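Local structure of glyoxalase family protein (Enterococcus faecalis, 2P25) at residues V24-F29 with N92-E97; K44-L49 with E53-I58; P63-Y68 with G73-A78; P100-D105 with K109-F114. The protein is of undetermined function but belongs to the glyoxalase/bleomycin resistance protein/dioxygenase superfamily, built from paired beta-alpha-beta-beta-beta modules. All coordinates share one frame; numbering follows the deposited sequence.

Contact 1: residues V24-F29 with N92-E97; sequences VEKLGF and NEQGIE
Lys26 reaches from the end of one helix to the end of another and makes the one polar bond between 24-29 and 92-97: its ammonium NZ donates to the backbone O of Gln94, 2.9 Å away. The C=O...N angle of 174° places the nitrogen almost straight beyond the carbonyl. An extended chain beyond CG delivers the charge there, and because Gln94 is the first residue past helix 84-93, the positive group lies where the helix dipole would probably favour it. Gly95, with positive phi, is the C' residue of the Schellman motif that closes this helix.

The remaining contacts are van der Waals. Lys26 and Gln94 run antiparallel alongside one another, Lys26 CG lying 3.4 Å from Gln94 NE2; a bend at chi2 (-70°) turns the amide back along the lysine. Ile96 CD1 packs against the lysine methylenes, 3.7 Å from Lys26 CD, and the same methyl lies 4.5 Å from Leu27 CD1.

Leu27 and Ile96 both pack on Phe22 of helix 16-26 and Leu91 of helix 84-93, joining the two helix ends, while Val24 and Phe29 pack on Leu47 of strand 42-49 and Phe3 of the second subunit on Leu27.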
loop_
_atom_site.group_PDB
_atom_site.type_symbol
_atom_site.label_atom_id
_atom_site.label_comp_id
_atom_site.label_asym_id
_atom_site.label_seq_id
_atom_site.Cartn_x
_atom_site.Cartn_y
_atom_site.Cartn_z
ATOM N N VAL A 24 4.690 15.647 4.253
ATOM C CA VAL A 24 4.055 16.623 5.113
ATOM C C VAL A 24 3.910 17.953 4.382
ATOM O O VAL A 24 2.789 18.476 4.264
ATOM C CB VAL A 24 4.804 16.763 6.454
ATOM C CG1 VAL A 24 4.171 17.886 7.330
ATOM C CG2 VAL A 24 4.810 15.399 7.211
ATOM N N GLU A 25 5.016 18.520 3.904
ATOM C CA GLU A 25 4.960 19.874 3.351
ATOM C C GLU A 25 4.245 19.971 2.002
ATOM O O GLU A 25 3.455 20.897 1.779
ATOM C CB GLU A 25 6.359 20.541 3.328
ATOM C CG GLU A 25 6.990 20.734 4.734
ATOM C CD GLU A 25 6.134 21.591 5.679
ATOM O OE1 GLU A 25 5.476 22.550 5.204
ATOM O OE2 GLU A 25 6.119 21.306 6.901
ATOM N N LYS A 26 4.491 19.017 1.112
ATOM C CA LYS A 26 3.917 19.071 -0.213
ATOM C C LYS A 26 2.585 18.367 -0.344
ATOM O O LYS A 26 1.617 18.960 -0.820
ATOM C CB LYS A 26 4.924 18.580 -1.265
ATOM C CG LYS A 26 6.160 19.436 -1.262
ATOM C CD LYS A 26 7.231 18.930 -2.216
ATOM C CE LYS A 26 8.395 19.911 -2.260
ATOM N NZ LYS A 26 9.509 19.445 -3.165
ATOM N N LEU A 27 2.517 17.115 0.083
ATOM C CA LEU A 27 1.275 16.350 -0.007
ATOM C C LEU A 27 0.257 16.760 1.063
ATOM O O LEU A 27 -0.932 16.429 0.950
ATOM C CB LEU A 27 1.549 14.842 0.069
ATOM C CG LEU A 27 1.673 14.155 -1.308
ATOM C CD1 LEU A 27 2.371 15.007 -2.364
ATOM C CD2 LEU A 27 2.225 12.786 -1.246
ATOM N N GLY A 28 0.730 17.463 2.090
ATOM C CA GLY A 28 -0.159 18.039 3.098
ATOM C C GLY A 28 -0.646 17.088 4.166
ATOM O O GLY A 28 -1.662 17.353 4.831
ATOM N N PHE A 29 0.063 15.980 4.364
ATOM C CA PHE A 29 -0.225 15.119 5.489
ATOM C C PHE A 29 0.183 15.879 6.750
ATOM O O PHE A 29 1.085 16.736 6.710
ATOM C CB PHE A 29 0.531 13.805 5.352
ATOM C CG PHE A 29 -0.131 12.841 4.442
ATOM C CD1 PHE A 29 -1.063 11.921 4.942
ATOM C CD2 PHE A 29 0.171 12.830 3.088
ATOM C CE1 PHE A 29 -1.684 10.994 4.107
ATOM C CE2 PHE A 29 -0.445 11.896 2.222
ATOM C CZ PHE A 29 -1.380 10.987 2.739
ATOM N N ASN A 92 3.736 19.819 -9.948
ATOM C CA ASN A 92 4.821 20.365 -10.764
ATOM C C ASN A 92 5.325 21.672 -10.161
ATOM O O ASN A 92 6.547 21.937 -10.141
ATOM C CB ASN A 92 4.384 20.563 -12.228
ATOM C CG ASN A 92 4.072 19.255 -12.940
ATOM O OD1 ASN A 92 4.397 18.138 -12.468
ATOM N ND2 ASN A 92 3.446 19.374 -14.092
ATOM N N GLU A 93 4.405 22.458 -9.610
ATOM C CA GLU A 93 4.800 23.730 -9.012
ATOM C C GLU A 93 5.705 23.481 -7.790
ATOM O O GLU A 93 6.595 24.294 -7.496
ATOM C CB GLU A 93 3.591 24.544 -8.612
ATOM C CG GLU A 93 3.980 25.956 -8.148
ATOM C CD GLU A 93 2.795 26.751 -7.640
ATOM O OE1 GLU A 93 1.951 26.184 -6.924
ATOM O OE2 GLU A 93 2.715 27.954 -7.950
ATOM N N GLN A 94 5.465 22.363 -7.099
ATOM C CA GLN A 94 6.260 21.975 -5.924
ATOM C C GLN A 94 7.525 21.218 -6.286
ATOM O O GLN A 94 8.202 20.704 -5.397
ATOM C CB GLN A 94 5.426 21.108 -4.978
ATOM C CG GLN A 94 4.169 21.787 -4.444
ATOM C CD GLN A 94 4.503 22.891 -3.477
ATOM O OE1 GLN A 94 4.203 24.071 -3.714
ATOM N NE2 GLN A 94 5.126 22.522 -2.380
ATOM N N GLY A 95 7.832 21.129 -7.576
ATOM C CA GLY A 95 9.051 20.469 -8.042
ATOM C C GLY A 95 8.922 18.960 -8.121
ATOM O O GLY A 95 9.936 18.236 -8.157
ATOM N N ILE A 96 7.681 18.470 -8.136
ATOM C CA ILE A 96 7.449 17.035 -8.253
ATOM C C ILE A 96 7.019 16.720 -9.677
ATOM O O ILE A 96 5.952 17.140 -10.108
ATOM C CB ILE A 96 6.373 16.555 -7.266
ATOM C CG1 ILE A 96 6.858 16.768 -5.830
ATOM C CG2 ILE A 96 6.006 15.045 -7.532
ATOM C CD1 ILE A 96 5.730 16.657 -4.779
ATOM N N GLU A 97 7.871 15.988 -10.391
ATOM C CA GLU A 97 7.605 15.606 -11.782
ATOM C C GLU A 97 6.495 14.571 -11.930
ATOM O O GLU A 97 6.301 13.725 -11.060
ATOM C CB GLU A 97 8.879 15.099 -12.440
ATOM C CG GLU A 97 9.941 16.154 -12.515
ATOM C CD GLU A 97 11.043 15.768 -13.482
ATOM O OE1 GLU A 97 10.746 15.638 -14.689
ATOM O OE2 GLU A 97 12.194 15.572 -13.027
#

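Contact 2: residues K44-L49 with E53-I58; sequences KLDLKL and ELEIFI
Lys44 and Glu55 meet through a salt bridge on one face of an antiparallel pair of strands, with Lys44 NZ 3.0 Å from Glu55 OE1 in a bond that is weak as a hydrogen bond. The ammonium also bridges to Asp46 of its own strand, using the syn lone pair of OD1 at 3.1 Å. NZ thus contacts both carboxylates, whose oxygens Asp46 OD1 and Glu55 OE1 are themselves 3.0 Å apart, with planes turned 54°; the lysine charge probably eases their repulsion. A bend at the end of the lysine chain (chi4 -66°) brings NZ to both acids, while its CG lies over one face of the Phe57 ring.

Across the sheet, Leu45, Leu47, Leu54 and Ile56 form the apolar face, where Leu47 CD1 touches Ile56 CD1 at 3.6 Å. Four backbone bonds set this register: the hydrogen-bonded pairs are Leu45 with Ile56 and Leu47 with Leu54, with Leu45 N 2.8 Å from Ile56 O.

Farther out, Arg33 of strand 30-37 makes a salt bridge with Asp46 OD2, and Arg75 of the second subunit forms a cation-pi contact with Phe57. Tyr23 and Val24 of helix 16-26 pack on Leu47, Tyr23 also on Leu54, and Thr19 on Ile56. This is the beta hairpin of strands 42-49 and 52-58, central in a four-stranded mixed sheet of the kind found in glyoxalase-superfamily modules.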
loop_
_atom_site.group_PDB
_atom_site.type_symbol
_atom_site.label_atom_id
_atom_site.label_comp_id
_atom_site.label_asym_id
_atom_site.label_seq_id
_atom_site.Cartn_x
_atom_site.Cartn_y
_atom_site.Cartn_z
ATOM N N LYS A 44 9.768 6.122 13.342
ATOM C CA LYS A 44 8.414 5.772 12.918
ATOM C C LYS A 44 7.566 7.040 12.929
ATOM O O LYS A 44 7.317 7.624 13.978
ATOM C CB LYS A 44 7.803 4.709 13.834
ATOM C CG LYS A 44 6.533 4.070 13.306
ATOM C CD LYS A 44 6.076 2.908 14.210
ATOM C CE LYS A 44 4.719 2.389 13.764
ATOM N NZ LYS A 44 3.661 3.413 13.972
ATOM N N LEU A 45 7.144 7.466 11.749
ATOM C CA LEU A 45 6.383 8.695 11.567
ATOM C C LEU A 45 4.993 8.332 11.075
ATOM O O LEU A 45 4.864 7.748 9.973
ATOM C CB LEU A 45 7.139 9.587 10.556
ATOM C CG LEU A 45 6.579 10.947 10.168
ATOM C CD1 LEU A 45 6.464 11.890 11.407
ATOM C CD2 LEU A 45 7.382 11.581 9.042
ATOM N N ASP A 46 3.973 8.582 11.905
ATOM C CA ASP A 46 2.563 8.362 11.513
ATOM C C ASP A 46 1.924 9.674 11.059
ATOM O O ASP A 46 1.966 10.674 11.765
ATOM C CB ASP A 46 1.721 7.764 12.645
ATOM C CG ASP A 46 2.164 6.354 13.037
ATOM O OD1 ASP A 46 2.301 5.506 12.148
ATOM O OD2 ASP A 46 2.333 6.086 14.238
ATOM N N LEU A 47 1.319 9.643 9.879
ATOM C CA LEU A 47 0.782 10.852 9.237
ATOM C C LEU A 47 -0.692 10.661 8.939
ATOM O O LEU A 47 -1.140 9.549 8.672
ATOM C CB LEU A 47 1.512 11.118 7.916
ATOM C CG LEU A 47 3.033 11.300 7.950
ATOM C CD1 LEU A 47 3.613 11.592 6.583
ATOM C CD2 LEU A 47 3.431 12.408 8.938
ATOM N N LYS A 48 -1.440 11.757 8.956
ATOM C CA LYS A 48 -2.865 11.674 8.782
ATOM C C LYS A 48 -3.240 12.716 7.747
ATOM O O LYS A 48 -2.820 13.874 7.864
ATOM C CB LYS A 48 -3.552 12.034 10.103
ATOM C CG LYS A 48 -5.017 11.617 10.235
ATOM C CD LYS A 48 -5.132 10.254 10.928
ATOM C CE LYS A 48 -6.583 9.884 11.189
ATOM N NZ LYS A 48 -7.255 9.505 9.911
ATOM N N LEU A 49 -4.007 12.311 6.738
ATOM C CA LEU A 49 -4.805 13.292 5.982
ATOM C C LEU A 49 -6.243 12.826 5.826
ATOM O O LEU A 49 -6.513 11.789 5.208
ATOM C CB LEU A 49 -4.192 13.619 4.614
ATOM C CG LEU A 49 -4.907 14.721 3.803
ATOM C CD1 LEU A 49 -4.869 16.093 4.490
ATOM C CD2 LEU A 49 -4.338 14.831 2.413
ATOM N N GLU A 53 -4.537 7.196 6.946
ATOM C CA GLU A 53 -3.310 7.200 7.746
ATOM C C GLU A 53 -2.146 6.572 6.997
ATOM O O GLU A 53 -2.299 5.560 6.297
ATOM C CB GLU A 53 -3.537 6.510 9.083
ATOM C CG GLU A 53 -2.359 6.571 10.043
ATOM C CD GLU A 53 -2.786 6.368 11.507
ATOM O OE1 GLU A 53 -3.951 6.678 11.853
ATOM O OE2 GLU A 53 -1.945 5.902 12.307
ATOM N N LEU A 54 -0.984 7.196 7.134
ATOM C CA LEU A 54 0.208 6.723 6.457
ATOM C C LEU A 54 1.278 6.539 7.514
ATOM O O LEU A 54 1.539 7.457 8.290
ATOM C CB LEU A 54 0.630 7.777 5.427
ATOM C CG LEU A 54 1.250 7.427 4.106
ATOM C CD1 LEU A 54 0.292 6.562 3.263
ATOM C CD2 LEU A 54 1.596 8.741 3.422
ATOM N N GLU A 55 1.858 5.348 7.593
ATOM C CA GLU A 55 2.923 5.043 8.543
ATOM C C GLU A 55 4.250 4.935 7.817
ATOM O O GLU A 55 4.396 4.079 6.948
ATOM C CB GLU A 55 2.602 3.718 9.177
ATOM C CG GLU A 55 3.425 3.288 10.311
ATOM C CD GLU A 55 2.697 2.211 11.082
ATOM O OE1 GLU A 55 1.744 2.534 11.851
ATOM O OE2 GLU A 55 3.059 1.048 10.890
ATOM N N ILE A 56 5.215 5.763 8.187
ATOM C CA ILE A 56 6.481 5.780 7.460
ATOM C C ILE A 56 7.599 5.372 8.392
ATOM O O ILE A 56 7.754 5.967 9.472
ATOM C CB ILE A 56 6.771 7.155 6.834
ATOM C CG1 ILE A 56 5.529 7.658 6.073
ATOM C CG2 ILE A 56 8.020 7.069 5.947
ATOM C CD1 ILE A 56 5.732 8.926 5.311
ATOM N N PHE A 57 8.351 4.355 7.998
ATOM C CA PHE A 57 9.523 3.900 8.737
ATOM C C PHE A 57 10.732 4.468 8.002
ATOM O O PHE A 57 10.868 4.246 6.815
ATOM C CB PHE A 57 9.587 2.359 8.733
ATOM C CG PHE A 57 8.464 1.722 9.515
ATOM C CD1 PHE A 57 8.655 1.324 10.839
ATOM C CD2 PHE A 57 7.225 1.529 8.921
ATOM C CE1 PHE A 57 7.600 0.745 11.560
ATOM C CE2 PHE A 57 6.167 0.973 9.634
ATOM C CZ PHE A 57 6.359 0.565 10.944
ATOM N N ILE A 58 11.580 5.222 8.706
ATOM C CA ILE A 58 12.674 5.935 8.066
ATOM C C ILE A 58 14.005 5.370 8.553
ATOM O O ILE A 58 14.288 5.388 9.737
ATOM C CB ILE A 58 12.619 7.467 8.383
ATOM C CG1 ILE A 58 11.234 8.041 8.035
ATOM C CG2 ILE A 58 13.706 8.242 7.617
ATOM C CD1 ILE A 58 10.964 9.390 8.627
#

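Contact 3: residues P63-Y68 with G73-A78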
loop_
_atom_site.group_PDB
_atom_site.type_symbol
_atom_site.label_atom_id
_atom_site.label_comp_id
_atom_site.label_asym_id
_atom_site.label_seq_id
_atom_site.Cartn_x
_atom_site.Cartn_y
_atom_site.Cartn_z
ATOM N N PRO A 63 17.617 -1.076 1.354
ATOM C CA PRO A 63 18.120 -0.940 -0.012
ATOM C C PRO A 63 17.039 -0.438 -0.979
ATOM O O PRO A 63 15.853 -0.358 -0.619
ATOM C CB PRO A 63 18.518 -2.384 -0.383
ATOM C CG PRO A 63 17.565 -3.209 0.397
ATOM C CD PRO A 63 17.426 -2.490 1.725
ATOM N N ALA A 64 17.456 -0.151 -2.205
ATOM C CA ALA A 64 16.575 0.421 -3.221
ATOM C C ALA A 64 15.347 -0.441 -3.477
ATOM O O ALA A 64 15.405 -1.671 -3.431
ATOM C CB ALA A 64 17.337 0.614 -4.532
ATOM N N ARG A 65 14.245 0.222 -3.783
ATOM C CA ARG A 65 13.022 -0.475 -4.155
ATOM C C ARG A 65 13.318 -1.249 -5.458
ATOM O O ARG A 65 13.768 -0.663 -6.447
ATOM C CB ARG A 65 11.929 0.559 -4.405
ATOM C CG ARG A 65 10.608 -0.086 -4.836
ATOM C CD ARG A 65 9.569 0.991 -5.155
ATOM N NE ARG A 65 8.312 0.394 -5.592
ATOM C CZ ARG A 65 8.022 0.087 -6.852
ATOM N NH1 ARG A 65 8.918 0.291 -7.817
ATOM N NH2 ARG A 65 6.833 -0.440 -7.140
ATOM N N PRO A 66 13.098 -2.571 -5.459
ATOM C CA PRO A 66 13.354 -3.338 -6.698
ATOM C C PRO A 66 12.550 -2.854 -7.891
ATOM O O PRO A 66 11.402 -2.474 -7.766
ATOM C CB PRO A 66 12.931 -4.763 -6.330
ATOM C CG PRO A 66 13.152 -4.835 -4.864
ATOM C CD PRO A 66 12.712 -3.464 -4.351
ATOM N N SER A 67 13.201 -2.850 -9.050
ATOM C CA SER A 67 12.523 -2.538 -10.288
ATOM C C SER A 67 13.224 -3.312 -11.404
ATOM O O SER A 67 14.381 -3.751 -11.257
ATOM C CB SER A 67 12.519 -1.017 -10.530
ATOM O OG SER A 67 13.863 -0.536 -10.675
ATOM N N TYR A 68 12.510 -3.539 -12.502
ATOM C CA TYR A 68 13.111 -4.198 -13.673
ATOM C C TYR A 68 13.804 -5.536 -13.360
ATOM O O TYR A 68 14.991 -5.728 -13.625
ATOM C CB TYR A 68 14.030 -3.194 -14.423
ATOM C CG TYR A 68 13.241 -1.974 -14.847
ATOM C CD1 TYR A 68 12.423 -2.012 -15.979
ATOM C CD2 TYR A 68 13.269 -0.796 -14.089
ATOM C CE1 TYR A 68 11.655 -0.893 -16.361
ATOM C CE2 TYR A 68 12.512 0.318 -14.458
ATOM C CZ TYR A 68 11.704 0.250 -15.595
ATOM O OH TYR A 68 10.964 1.351 -15.954
ATOM N N GLY A 73 4.829 -8.192 -3.696
ATOM C CA GLY A 73 4.425 -7.385 -2.540
ATOM C C GLY A 73 3.703 -6.137 -2.986
ATOM O O GLY A 73 3.124 -6.089 -4.060
ATOM N N LEU A 74 3.698 -5.120 -2.138
ATOM C CA LEU A 74 2.981 -3.879 -2.496
ATOM C C LEU A 74 3.723 -3.113 -3.589
ATOM O O LEU A 74 4.937 -2.938 -3.518
ATOM C CB LEU A 74 2.808 -3.042 -1.249
ATOM C CG LEU A 74 1.699 -3.562 -0.318
ATOM C CD1 LEU A 74 1.887 -3.013 1.108
ATOM C CD2 LEU A 74 0.325 -3.146 -0.889
ATOM N N ARG A 75 2.977 -2.679 -4.600
ATOM C CA ARG A 75 3.538 -2.084 -5.812
ATOM C C ARG A 75 3.402 -0.552 -5.840
ATOM O O ARG A 75 4.373 0.173 -6.067
ATOM C CB ARG A 75 2.791 -2.668 -7.033
ATOM C CG ARG A 75 3.207 -2.106 -8.371
ATOM C CD ARG A 75 2.292 -2.763 -9.406
ATOM N NE ARG A 75 2.529 -2.357 -10.781
ATOM C CZ ARG A 75 2.860 -3.193 -11.779
ATOM N NH1 ARG A 75 3.072 -4.508 -11.580
ATOM N NH2 ARG A 75 3.020 -2.693 -12.995
ATOM N N HIS A 76 2.185 -0.075 -5.678
ATOM C CA HIS A 76 1.950 1.389 -5.689
ATOM C C HIS A 76 0.734 1.762 -4.894
ATOM O O HIS A 76 -0.057 0.896 -4.513
ATOM C CB HIS A 76 1.947 1.975 -7.118
ATOM C CG HIS A 76 0.780 1.556 -7.982
ATOM N ND1 HIS A 76 -0.526 1.894 -7.708
ATOM C CD2 HIS A 76 0.753 0.884 -9.160
ATOM C CE1 HIS A 76 -1.314 1.428 -8.665
ATOM N NE2 HIS A 76 -0.562 0.789 -9.543
ATOM N N LEU A 77 0.580 3.069 -4.643
ATOM C CA LEU A 77 -0.586 3.585 -3.954
ATOM C C LEU A 77 -1.205 4.603 -4.893
ATOM O O LEU A 77 -0.474 5.366 -5.506
ATOM C CB LEU A 77 -0.143 4.324 -2.688
ATOM C CG LEU A 77 -1.176 4.994 -1.814
ATOM C CD1 LEU A 77 -2.229 3.991 -1.352
ATOM C CD2 LEU A 77 -0.413 5.586 -0.592
ATOM N N ALA A 78 -2.526 4.554 -5.058
ATOM C CA ALA A 78 -3.195 5.441 -6.017
ATOM C C ALA A 78 -4.147 6.361 -5.295
ATOM O O ALA A 78 -4.913 5.895 -4.442
ATOM C CB ALA A 78 -3.963 4.603 -7.022
HETATM O O HOH W 1 6.988 -0.967 -3.094
#
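Arg65 meets the backbone of Arg75 in a contact carried by a single side chain of the loop. Its carbon chain is stretched out from CG to NE, with CG anti to the backbone N (chi1 179°), which carries the guanidinium across the gap between backbones whose nearest CA atoms, those of Arg65 and Arg75, are 9.8 Å apart. The guanidinium serves two consecutive carbonyls, one directly and one through a water. NH2 donates to Arg75 O at 2.8 Å, in the carbonyl plane and on a lone pair, although the bond is bent (N-H...O 131°) and the oxygen is tilted 29° out of the guanidinium plane. NE instead donates to a water at 3.1 Å, and that water donates in turn to Leu74 O, 2.9 Å from it. The same NH2 forms a salt bridge with Glu70, in the loop between the two segments. Beyond Arg65 the loop continues through Pro66, which packs on Ala71.

The CB of Arg75 is directed away from the loop, and its NH1 bonds to Asn12 OD1 of the second subunit. Strand 73-80 runs parallel to its neighbour 121-125, whose Pro121 touches Arg65, and pairs antiparallel with a strand of the second subunit, carrying the sheet across the dimer interface.

Contact 4: residues P100-D105 with K109-F114; sequences PLRVDD and KKMTFF
The Arg102 guanidinium lies with one face covered by CE of Met111, a selenomethionine, and with Pro100 O at its edge, in plane, where NH1 makes a weak bond to it of 3.4 Å. NH2 also approaches the ring of Phe113 at its edge, 3.4 Å from CD2, the two planes being 28° apart; this is an edge approach and not a stack over the ring. Phe113 also forms an edge-to-face pair with His76 of strand 73-80.

As a bridge pair, Arg102 and Met111 project to the same face; with CG between backbone N and carbonyl carbon in both (chi1 55° and 57°), the chains run together, CE lying over the guanidinium. Farther along, the selenium packs against Asp104, 3.8 Å from its CA. On the other face Leu101 CD1 comes 3.7 Å from Met111 O and packs on Ile84 and Ile88 of helix 84-93.

Backbone bonds fix the pairing of the strands. Arg102 N donates to Met111 O at 3.1 Å. Met111 N returns a bond to Arg102 O at 2.9 Å. Beyond the last bridge, Asp104 N reaches Lys109 O at 2.8 Å.

The chemistry therefore divides the work. Backbone bonds join the two strands, whereas Lys110 NZ pairs with Glu85 of helix 84-93 and Asp104 OD2 bonds to His125 of strand 121-125, tying this surface hairpin to other elements. Arg102 NH1 has a local partner in Glu99, and the two glutamates probably offset the positive charge of Arg102 and Lys110.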
loop_
_atom_site.group_PDB
_atom_site.type_symbol
_atom_site.label_atom_id
_atom_site.label_comp_id
_atom_site.label_asym_id
_atom_site.label_seq_id
_atom_site.Cartn_x
_atom_site.Cartn_y
_atom_site.Cartn_z
ATOM N N PRO A 100 3.645 11.782 -18.406
ATOM C CA PRO A 100 2.580 12.282 -19.289
ATOM C C PRO A 100 1.230 11.625 -18.962
ATOM O O PRO A 100 1.163 10.455 -18.607
ATOM C CB PRO A 100 3.030 11.845 -20.688
ATOM C CG PRO A 100 4.519 11.654 -20.564
ATOM C CD PRO A 100 4.803 11.264 -19.156
ATOM N N LEU A 101 0.170 12.408 -19.110
ATOM C CA LEU A 101 -1.180 11.972 -18.822
ATOM C C LEU A 101 -1.570 10.885 -19.823
ATOM O O LEU A 101 -1.239 10.971 -21.004
ATOM C CB LEU A 101 -2.095 13.190 -18.980
ATOM C CG LEU A 101 -3.460 13.301 -18.347
ATOM C CD1 LEU A 101 -3.437 12.940 -16.868
ATOM C CD2 LEU A 101 -3.993 14.729 -18.593
ATOM N N ARG A 102 -2.255 9.858 -19.350
ATOM C CA ARG A 102 -2.866 8.875 -20.251
ATOM C C ARG A 102 -4.196 8.397 -19.699
ATOM O O ARG A 102 -4.635 8.862 -18.661
ATOM C CB ARG A 102 -1.941 7.693 -20.460
ATOM C CG ARG A 102 -1.493 7.028 -19.173
ATOM C CD ARG A 102 -0.073 6.628 -19.365
ATOM N NE ARG A 102 0.438 5.756 -18.323
ATOM C CZ ARG A 102 1.204 6.155 -17.313
ATOM N NH1 ARG A 102 1.536 7.443 -17.152
ATOM N NH2 ARG A 102 1.630 5.245 -16.457
ATOM N N VAL A 103 -4.840 7.478 -20.408
ATOM C CA VAL A 103 -6.087 6.901 -19.942
ATOM C C VAL A 103 -5.899 5.433 -19.578
ATOM O O VAL A 103 -5.065 4.730 -20.157
ATOM C CB VAL A 103 -7.228 7.058 -20.975
ATOM C CG1 VAL A 103 -7.549 8.540 -21.198
ATOM C CG2 VAL A 103 -6.866 6.376 -22.285
ATOM N N ASP A 104 -6.668 4.991 -18.589
ATOM C CA ASP A 104 -6.641 3.612 -18.115
ATOM C C ASP A 104 -7.126 2.686 -19.246
ATOM O O ASP A 104 -8.154 2.958 -19.863
ATOM C CB ASP A 104 -7.539 3.508 -16.871
ATOM C CG ASP A 104 -7.175 2.336 -15.961
ATOM O OD1 ASP A 104 -6.362 1.475 -16.369
ATOM O OD2 ASP A 104 -7.698 2.282 -14.824
ATOM N N ASP A 105 -6.368 1.616 -19.517
ATOM C CA ASP A 105 -6.624 0.698 -20.643
ATOM C C ASP A 105 -8.039 0.146 -20.661
ATOM O O ASP A 105 -8.623 -0.065 -21.730
ATOM C CB ASP A 105 -5.665 -0.502 -20.621
ATOM C CG ASP A 105 -4.200 -0.099 -20.645
ATOM O OD1 ASP A 105 -3.879 1.042 -21.058
ATOM O OD2 ASP A 105 -3.362 -0.947 -20.252
ATOM N N LYS A 109 -10.497 6.271 -17.930
ATOM C CA LYS A 109 -10.302 7.452 -17.067
ATOM C C LYS A 109 -8.851 7.897 -17.035
ATOM O O LYS A 109 -7.939 7.078 -17.177
ATOM C CB LYS A 109 -10.845 7.224 -15.650
ATOM C CG LYS A 109 -12.384 7.180 -15.650
ATOM C CD LYS A 109 -12.953 7.050 -14.263
ATOM C CE LYS A 109 -14.483 6.976 -14.332
ATOM N NZ LYS A 109 -15.060 6.296 -13.125
ATOM N N LYS A 110 -8.650 9.199 -16.851
ATOM C CA LYS A 110 -7.304 9.787 -16.841
ATOM C C LYS A 110 -6.493 9.370 -15.635
ATOM O O LYS A 110 -7.014 9.279 -14.534
ATOM C CB LYS A 110 -7.375 11.311 -16.836
ATOM C CG LYS A 110 -7.820 11.900 -18.161
ATOM C CD LYS A 110 -8.150 13.377 -17.977
ATOM C CE LYS A 110 -8.694 13.974 -19.244
ATOM N NZ LYS A 110 -9.042 15.397 -19.017
HETATM N N MSE A 111 -5.195 9.176 -15.853
HETATM C CA MSE A 111 -4.283 8.750 -14.787
HETATM C C MSE A 111 -2.863 9.150 -15.139
HETATM O O MSE A 111 -2.534 9.381 -16.305
HETATM C CB MSE A 111 -4.335 7.226 -14.587
HETATM C CG MSE A 111 -4.027 6.487 -15.846
HETATM SE SE MSE A 111 -3.942 4.568 -15.566
HETATM C CE MSE A 111 -2.177 4.486 -14.699
ATOM N N THR A 112 -2.030 9.275 -14.107
ATOM C CA THR A 112 -0.596 9.417 -14.299
ATOM C C THR A 112 0.086 8.996 -12.980
ATOM O O THR A 112 -0.598 8.659 -11.996
ATOM C CB THR A 112 -0.185 10.848 -14.695
ATOM O OG1 THR A 112 1.216 10.838 -15.086
ATOM C CG2 THR A 112 -0.395 11.833 -13.516
ATOM N N PHE A 113 1.414 9.034 -12.979
ATOM C CA PHE A 113 2.232 8.700 -11.814
ATOM C C PHE A 113 3.203 9.815 -11.491
ATOM O O PHE A 113 3.696 10.527 -12.376
ATOM C CB PHE A 113 3.082 7.443 -12.064
ATOM C CG PHE A 113 2.324 6.148 -11.972
ATOM C CD1 PHE A 113 2.250 5.459 -10.761
ATOM C CD2 PHE A 113 1.679 5.633 -13.089
ATOM C CE1 PHE A 113 1.555 4.234 -10.680
ATOM C CE2 PHE A 113 0.976 4.408 -13.026
ATOM C CZ PHE A 113 0.899 3.723 -11.831
ATOM N N PHE A 114 3.460 9.967 -10.198
ATOM C CA PHE A 114 4.603 10.713 -9.704
ATOM C C PHE A 114 5.313 9.775 -8.724
ATOM O O PHE A 114 4.868 8.644 -8.538
ATOM C CB PHE A 114 4.203 12.060 -9.074
ATOM C CG PHE A 114 3.296 11.957 -7.866
ATOM C CD1 PHE A 114 3.788 12.269 -6.586
ATOM C CD2 PHE A 114 1.951 11.620 -8.013
ATOM C CE1 PHE A 114 2.963 12.213 -5.464
ATOM C CE2 PHE A 114 1.122 11.543 -6.897
ATOM C CZ PHE A 114 1.623 11.858 -5.630
#

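How the contacts relate
Contacts 2 and 4 are hairpins of the chain's two four-stranded sheets, their centres about 26 Å apart and on opposite sides of the chain's centre. Contact 1 joins the helices associated with those sheets and touches both hairpins: Val24 CG2 lies 3.7 Å from Leu47 CD2, and Ile96 CG2 lies 3.7 Å from Phe114 CD1. Contact 3 shares a sheet with contact 4, where His76 CD2 meets Phe113 CE1 at 3.8 Å, and reaches contact 2 through Leu77 CD2 and Leu54 CD1, 4.0 Å apart. Contacts 2 and 3 both also lie against the second subunit.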